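Local coordinates for paenibacillus xanthan lyase (Paenibacillus, PDB 6F2P), which probably cleaves the terminal mannosyl–glucuronate linkages of xanthan side chains by beta-elimination, at residues N402-H406 / D431-L435; R434-V440 / T508-N514. One frame throughout, in Å; residues are numbered along the deposited sequence.

Contact 1 (N402-H406 / D431-L435)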
loop_
_atom_site.group_PDB
_atom_site.type_symbol
_atom_site.label_atom_id
_atom_site.label_comp_id
_atom_site.label_asym_id
_atom_site.label_seq_id
_atom_site.Cartn_x
_atom_site.Cartn_y
_atom_site.Cartn_z
ATOM N N ASN A 402 7.492 -24.212 5.685
ATOM C CA ASN A 402 8.280 -24.774 4.594
ATOM C C ASN A 402 7.516 -24.860 3.290
ATOM O O ASN A 402 8.116 -24.778 2.222
ATOM C CB ASN A 402 8.831 -26.151 4.959
ATOM C CG ASN A 402 9.681 -26.127 6.207
ATOM O OD1 ASN A 402 10.366 -25.149 6.493
ATOM N ND2 ASN A 402 9.644 -27.214 6.961
ATOM N N LYS A 403 6.196 -25.023 3.376
ATOM C CA LYS A 403 5.354 -25.124 2.183
ATOM C C LYS A 403 4.593 -23.826 1.861
ATOM O O LYS A 403 3.547 -23.852 1.219
ATOM C CB LYS A 403 4.369 -26.282 2.336
ATOM C CG LYS A 403 5.010 -27.658 2.331
ATOM C CD LYS A 403 4.209 -28.631 3.172
ATOM C CE LYS A 403 3.142 -29.350 2.382
ATOM N NZ LYS A 403 2.363 -30.310 3.229
ATOM N N GLY A 404 5.121 -22.691 2.295
ATOM C CA GLY A 404 4.419 -21.433 2.129
ATOM C C GLY A 404 4.650 -20.773 0.781
ATOM O O GLY A 404 4.302 -19.605 0.597
ATOM N N TRP A 405 5.217 -21.536 -0.153
ATOM C CA TRP A 405 5.658 -21.048 -1.470
ATOM C C TRP A 405 4.759 -20.006 -2.137
ATOM O O TRP A 405 5.245 -18.997 -2.641
ATOM C CB TRP A 405 5.837 -22.230 -2.433
ATOM C CG TRP A 405 6.664 -23.358 -1.870
ATOM C CD1 TRP A 405 7.978 -23.310 -1.489
ATOM C CD2 TRP A 405 6.227 -24.704 -1.625
ATOM N NE1 TRP A 405 8.380 -24.541 -1.020
ATOM C CE2 TRP A 405 7.324 -25.412 -1.100
ATOM C CE3 TRP A 405 5.012 -25.377 -1.805
ATOM C CZ2 TRP A 405 7.243 -26.756 -0.761
ATOM C CZ3 TRP A 405 4.935 -26.709 -1.465
ATOM C CH2 TRP A 405 6.040 -27.385 -0.951
ATOM N N HIS A 406 3.454 -20.255 -2.135
ATOM C CA HIS A 406 2.527 -19.431 -2.893
ATOM C C HIS A 406 1.570 -18.616 -2.018
ATOM O O HIS A 406 0.586 -18.073 -2.515
ATOM C CB HIS A 406 1.737 -20.307 -3.872
ATOM C CG HIS A 406 2.605 -21.157 -4.748
ATOM N ND1 HIS A 406 3.478 -20.623 -5.672
ATOM C CD2 HIS A 406 2.744 -22.502 -4.828
ATOM C CE1 HIS A 406 4.111 -21.605 -6.292
ATOM N NE2 HIS A 406 3.686 -22.754 -5.797
ATOM N N ASP A 431 -3.563 -28.804 -0.577
ATOM C CA ASP A 431 -2.525 -28.812 -1.595
ATOM C C ASP A 431 -1.909 -27.412 -1.695
ATOM O O ASP A 431 -2.480 -26.515 -2.330
ATOM C CB ASP A 431 -3.094 -29.250 -2.942
ATOM C CG ASP A 431 -2.032 -29.323 -4.023
ATOM O OD1 ASP A 431 -0.867 -28.949 -3.737
ATOM O OD2 ASP A 431 -2.361 -29.741 -5.162
ATOM N N ASN A 432 -0.746 -27.231 -1.073
ATOM C CA ASN A 432 -0.076 -25.932 -1.053
ATOM C C ASN A 432 0.480 -25.498 -2.405
ATOM O O ASN A 432 1.041 -24.408 -2.528
ATOM C CB ASN A 432 1.037 -25.901 -0.000
ATOM C CG ASN A 432 0.499 -25.762 1.405
ATOM O OD1 ASN A 432 0.353 -26.748 2.126
ATOM N ND2 ASN A 432 0.187 -24.533 1.800
ATOM N N TYR A 433 0.332 -26.350 -3.414
ATOM C CA TYR A 433 0.692 -25.969 -4.776
ATOM C C TYR A 433 -0.481 -25.271 -5.469
ATOM O O TYR A 433 -0.318 -24.658 -6.526
ATOM C CB TYR A 433 1.139 -27.186 -5.583
ATOM C CG TYR A 433 2.381 -27.870 -5.047
ATOM C CD1 TYR A 433 3.637 -27.295 -5.195
ATOM C CD2 TYR A 433 2.301 -29.103 -4.414
ATOM C CE1 TYR A 433 4.773 -27.921 -4.710
ATOM C CE2 TYR A 433 3.426 -29.737 -3.929
ATOM C CZ TYR A 433 4.662 -29.146 -4.077
ATOM O OH TYR A 433 5.791 -29.783 -3.589
ATOM N N ARG A 434 -1.653 -25.355 -4.845
ATOM C CA ARG A 434 -2.884 -24.802 -5.392
ATOM C C ARG A 434 -3.672 -24.019 -4.355
ATOM O O ARG A 434 -4.827 -24.350 -4.069
ATOM C CB ARG A 434 -3.767 -25.921 -5.943
ATOM C CG ARG A 434 -3.183 -26.590 -7.176
ATOM C CD ARG A 434 -4.156 -27.573 -7.806
ATOM N NE ARG A 434 -3.671 -28.009 -9.114
ATOM C CZ ARG A 434 -3.953 -29.186 -9.666
ATOM N NH1 ARG A 434 -4.720 -30.051 -9.021
ATOM N NH2 ARG A 434 -3.471 -29.495 -10.864
ATOM N N LEU A 435 -3.049 -22.985 -3.796
ATOM C CA LEU A 435 -3.723 -22.085 -2.865
ATOM C C LEU A 435 -4.686 -21.127 -3.602
ATOM O O LEU A 435 -4.360 -20.602 -4.678
ATOM C CB LEU A 435 -2.686 -21.298 -2.066
ATOM C CG LEU A 435 -1.803 -22.146 -1.151
ATOM C CD1 LEU A 435 -0.781 -21.294 -0.395
ATOM C CD2 LEU A 435 -2.678 -22.931 -0.188
HETATM O O HOH W 1 2.590 -22.593 -1.087
#
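W405 lays the CZ3 corner of its six-membered ring over one face of Y433, with CZ3 3.5 Å from Y433 CE1. The two planes are only 16° apart, but with centroids 4.8 Å from each other the slid rings barely overlap. The indole is folded back along its own chain (chi1 -50°, CG anti to the carbonyl carbon), which brings one of its faces over the CA of K403. Beside the aromatic pair, N432 sets its CB against the backbone O of K403 at 3.5 Å, and the two side chains cross at about a right angle. The imidazole of H406 points its CD2 edge at N432 O, 3.4 Å away and in the ring plane, while ND1 and NE2 are engaged by D409 and by the carbonyl of T444. A single water joins the loops: it donates to K403 O and N432 O (both 2.8 Å) and accepts from H406 N at 2.7 Å. On the partner loop an Asx turn, Y433 N to D431 OD1, lies within a type I turn. With no direct hydrogen bond between them, cohesion probably rests on van der Waals contact, the aromatic pair included, and the one backbone-linking water.

Contact 2 (R434-V440 / T508-N514)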
loop_
_atom_site.group_PDB
_atom_site.type_symbol
_atom_site.label_atom_id
_atom_site.label_comp_id
_atom_site.label_asym_id
_atom_site.label_seq_id
_atom_site.Cartn_x
_atom_site.Cartn_y
_atom_site.Cartn_z
ATOM N N ARG A 434 -1.653 -25.355 -4.845
ATOM C CA ARG A 434 -2.884 -24.802 -5.392
ATOM C C ARG A 434 -3.672 -24.019 -4.355
ATOM O O ARG A 434 -4.827 -24.350 -4.069
ATOM C CB ARG A 434 -3.767 -25.921 -5.943
ATOM C CG ARG A 434 -3.183 -26.590 -7.176
ATOM C CD ARG A 434 -4.156 -27.573 -7.806
ATOM N NE ARG A 434 -3.671 -28.009 -9.114
ATOM C CZ ARG A 434 -3.953 -29.186 -9.666
ATOM N NH1 ARG A 434 -4.720 -30.051 -9.021
ATOM N NH2 ARG A 434 -3.471 -29.495 -10.864
ATOM N N LEU A 435 -3.049 -22.985 -3.796
ATOM C CA LEU A 435 -3.723 -22.085 -2.865
ATOM C C LEU A 435 -4.686 -21.127 -3.602
ATOM O O LEU A 435 -4.360 -20.602 -4.678
ATOM C CB LEU A 435 -2.686 -21.298 -2.066
ATOM C CG LEU A 435 -1.803 -22.146 -1.151
ATOM C CD1 LEU A 435 -0.781 -21.294 -0.395
ATOM C CD2 LEU A 435 -2.678 -22.931 -0.188
ATOM N N PRO A 436 -5.877 -20.885 -3.016
ATOM C CA PRO A 436 -6.941 -20.118 -3.686
ATOM C C PRO A 436 -6.497 -18.746 -4.175
ATOM O O PRO A 436 -5.730 -18.049 -3.501
ATOM C CB PRO A 436 -8.000 -19.953 -2.598
ATOM C CG PRO A 436 -7.752 -21.101 -1.650
ATOM C CD PRO A 436 -6.270 -21.326 -1.665
ATOM N N GLY A 437 -6.963 -18.376 -5.360
ATOM C CA GLY A 437 -6.732 -17.045 -5.887
ATOM C C GLY A 437 -5.425 -16.901 -6.632
ATOM O O GLY A 437 -5.294 -16.032 -7.494
ATOM N N THR A 438 -4.461 -17.755 -6.307
ATOM C CA THR A 438 -3.112 -17.638 -6.851
ATOM C C THR A 438 -3.026 -18.013 -8.325
ATOM O O THR A 438 -3.804 -18.838 -8.810
ATOM C CB THR A 438 -2.127 -18.535 -6.080
ATOM O OG1 THR A 438 -2.616 -19.881 -6.076
ATOM C CG2 THR A 438 -1.984 -18.053 -4.647
ATOM N N THR A 439 -2.069 -17.410 -9.026
ATOM C CA THR A 439 -1.676 -17.879 -10.348
ATOM C C THR A 439 -0.282 -18.475 -10.246
ATOM O O THR A 439 0.646 -17.773 -9.867
ATOM C CB THR A 439 -1.649 -16.727 -11.364
ATOM O OG1 THR A 439 -2.981 -16.243 -11.560
ATOM C CG2 THR A 439 -1.076 -17.187 -12.687
ATOM N N VAL A 440 -0.129 -19.756 -10.581
ATOM C CA VAL A 440 1.149 -20.458 -10.380
ATOM C C VAL A 440 1.574 -21.396 -11.520
ATOM O O VAL A 440 0.759 -21.770 -12.376
ATOM C CB VAL A 440 1.109 -21.334 -9.109
ATOM C CG1 VAL A 440 0.892 -20.492 -7.859
ATOM C CG2 VAL A 440 0.033 -22.405 -9.248
ATOM N N THR A 508 0.517 -23.726 -16.600
ATOM C CA THR A 508 0.263 -22.617 -15.698
ATOM C C THR A 508 -1.191 -22.644 -15.212
ATOM O O THR A 508 -2.114 -22.896 -15.987
ATOM C CB THR A 508 0.613 -21.287 -16.386
ATOM O OG1 THR A 508 1.987 -21.329 -16.796
ATOM C CG2 THR A 508 0.406 -20.099 -15.451
ATOM N N GLU A 509 -1.393 -22.406 -13.921
ATOM C CA GLU A 509 -2.722 -22.548 -13.332
ATOM C C GLU A 509 -3.143 -21.325 -12.528
ATOM O O GLU A 509 -2.310 -20.625 -11.948
ATOM C CB GLU A 509 -2.769 -23.776 -12.420
ATOM C CG GLU A 509 -2.430 -25.085 -13.102
ATOM C CD GLU A 509 -2.447 -26.267 -12.151
ATOM O OE1 GLU A 509 -2.609 -27.413 -12.632
ATOM O OE2 GLU A 509 -2.301 -26.057 -10.928
ATOM N N THR A 510 -4.447 -21.074 -12.498
ATOM C CA THR A 510 -5.011 -20.064 -11.609
ATOM C C THR A 510 -6.079 -20.721 -10.750
ATOM O O THR A 510 -7.035 -21.297 -11.275
ATOM C CB THR A 510 -5.624 -18.895 -12.390
ATOM O OG1 THR A 510 -4.569 -18.071 -12.911
ATOM C CG2 THR A 510 -6.540 -18.057 -11.485
ATOM N N ILE A 511 -5.914 -20.647 -9.431
ATOM C CA ILE A 511 -6.793 -21.392 -8.541
ATOM C C ILE A 511 -8.009 -20.580 -8.144
ATOM O O ILE A 511 -7.883 -19.533 -7.508
ATOM C CB ILE A 511 -6.066 -21.857 -7.266
ATOM C CG1 ILE A 511 -4.702 -22.472 -7.611
ATOM C CG2 ILE A 511 -6.944 -22.820 -6.484
ATOM C CD1 ILE A 511 -4.756 -23.561 -8.657
ATOM N N VAL A 512 -9.190 -21.059 -8.523
ATOM C CA VAL A 512 -10.419 -20.368 -8.149
ATOM C C VAL A 512 -10.799 -20.698 -6.713
ATOM O O VAL A 512 -11.191 -19.820 -5.936
ATOM C CB VAL A 512 -11.598 -20.727 -9.078
ATOM C CG1 VAL A 512 -12.914 -20.249 -8.479
ATOM C CG2 VAL A 512 -11.397 -20.122 -10.444
ATOM N N GLU A 513 -10.671 -21.972 -6.364
ATOM C CA GLU A 513 -11.122 -22.454 -5.070
ATOM C C GLU A 513 -10.261 -23.625 -4.610
ATOM O O GLU A 513 -9.689 -24.351 -5.429
ATOM C CB GLU A 513 -12.593 -22.860 -5.165
ATOM C CG GLU A 513 -13.241 -23.257 -3.860
ATOM C CD GLU A 513 -12.989 -22.259 -2.739
ATOM O OE1 GLU A 513 -13.846 -21.378 -2.521
ATOM O OE2 GLU A 513 -11.945 -22.368 -2.058
ATOM N N ASN A 514 -10.135 -23.775 -3.296
ATOM C CA ASN A 514 -9.588 -24.987 -2.709
ATOM C C ASN A 514 -10.158 -25.102 -1.309
ATOM O O ASN A 514 -9.481 -24.814 -0.335
ATOM C CB ASN A 514 -8.055 -24.969 -2.685
ATOM C CG ASN A 514 -7.467 -26.362 -2.522
ATOM O OD1 ASN A 514 -8.165 -27.288 -2.113
ATOM N ND2 ASN A 514 -6.192 -26.521 -2.848
#
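The hydroxyl oxygen of T439 is gripped from two directions: T439 OG1 lies 2.8 Å from T510 OG1, and K484 NZ also bonds to it, while H606 takes up T510 OG1. This threonine pair occupies a non-hydrogen-bonded site of an antiparallel pairing; on one side of it V440 and E509 exchange two backbone bonds, and on the other T438 O receives I511 N at 2.8 Å. G437 donates its N to I511 O from the third position of a type II turn, where its positive phi (86°) suits glycine.

R434 runs extended from CG to NE and meets E509 side-on. NE reaches OE2 of E509 at 3.0 Å in the guanidinium plane, and NH2 reaches OE1 of E509 at 2.9 Å, somewhat tilted; both oxygens are met on the syn side, the two planes 37° apart. On the way, R434 CG packs 3.7 Å from I511 CD1. A leucine here would probably leave the buried E509 carboxylate without its charged mate and W603 without its cation-pi partner. The carbonyl is fixed too: N514 ND2 donates to R434 O at 2.8 Å, nearly straight (170°).

Strand 439-441 forms the outer strand of a five-stranded antiparallel sheet, with 508-516 running between it and 595-607; T439 and T510 touch Y615 of strand 613-621, and P436 abuts strand 411-415.

Contact 1 runs into contact 2 through R434 and L435, which belong to both, and their centres are about 10 Å apart. The join is van der Waals contact of backbone carbonyls and ring atoms with methyl groups: H406 O lies 3.3 Å from T438 CG2, and V440 CG1 comes within 3.4 Å of H406 ND1. A water-bridged loop pair is set against the edge of a hydrogen-bonded sheet, all inside the super-sandwich domain. A bound (4R)-2-methylpentane-2,4-diol, probably from the crystallisation liquor, sits about 3 Å from the Y433 side chain and about 6 Å from that of R434. Such a molecule may mark a pocket, but whether substrate binds there remains undecided.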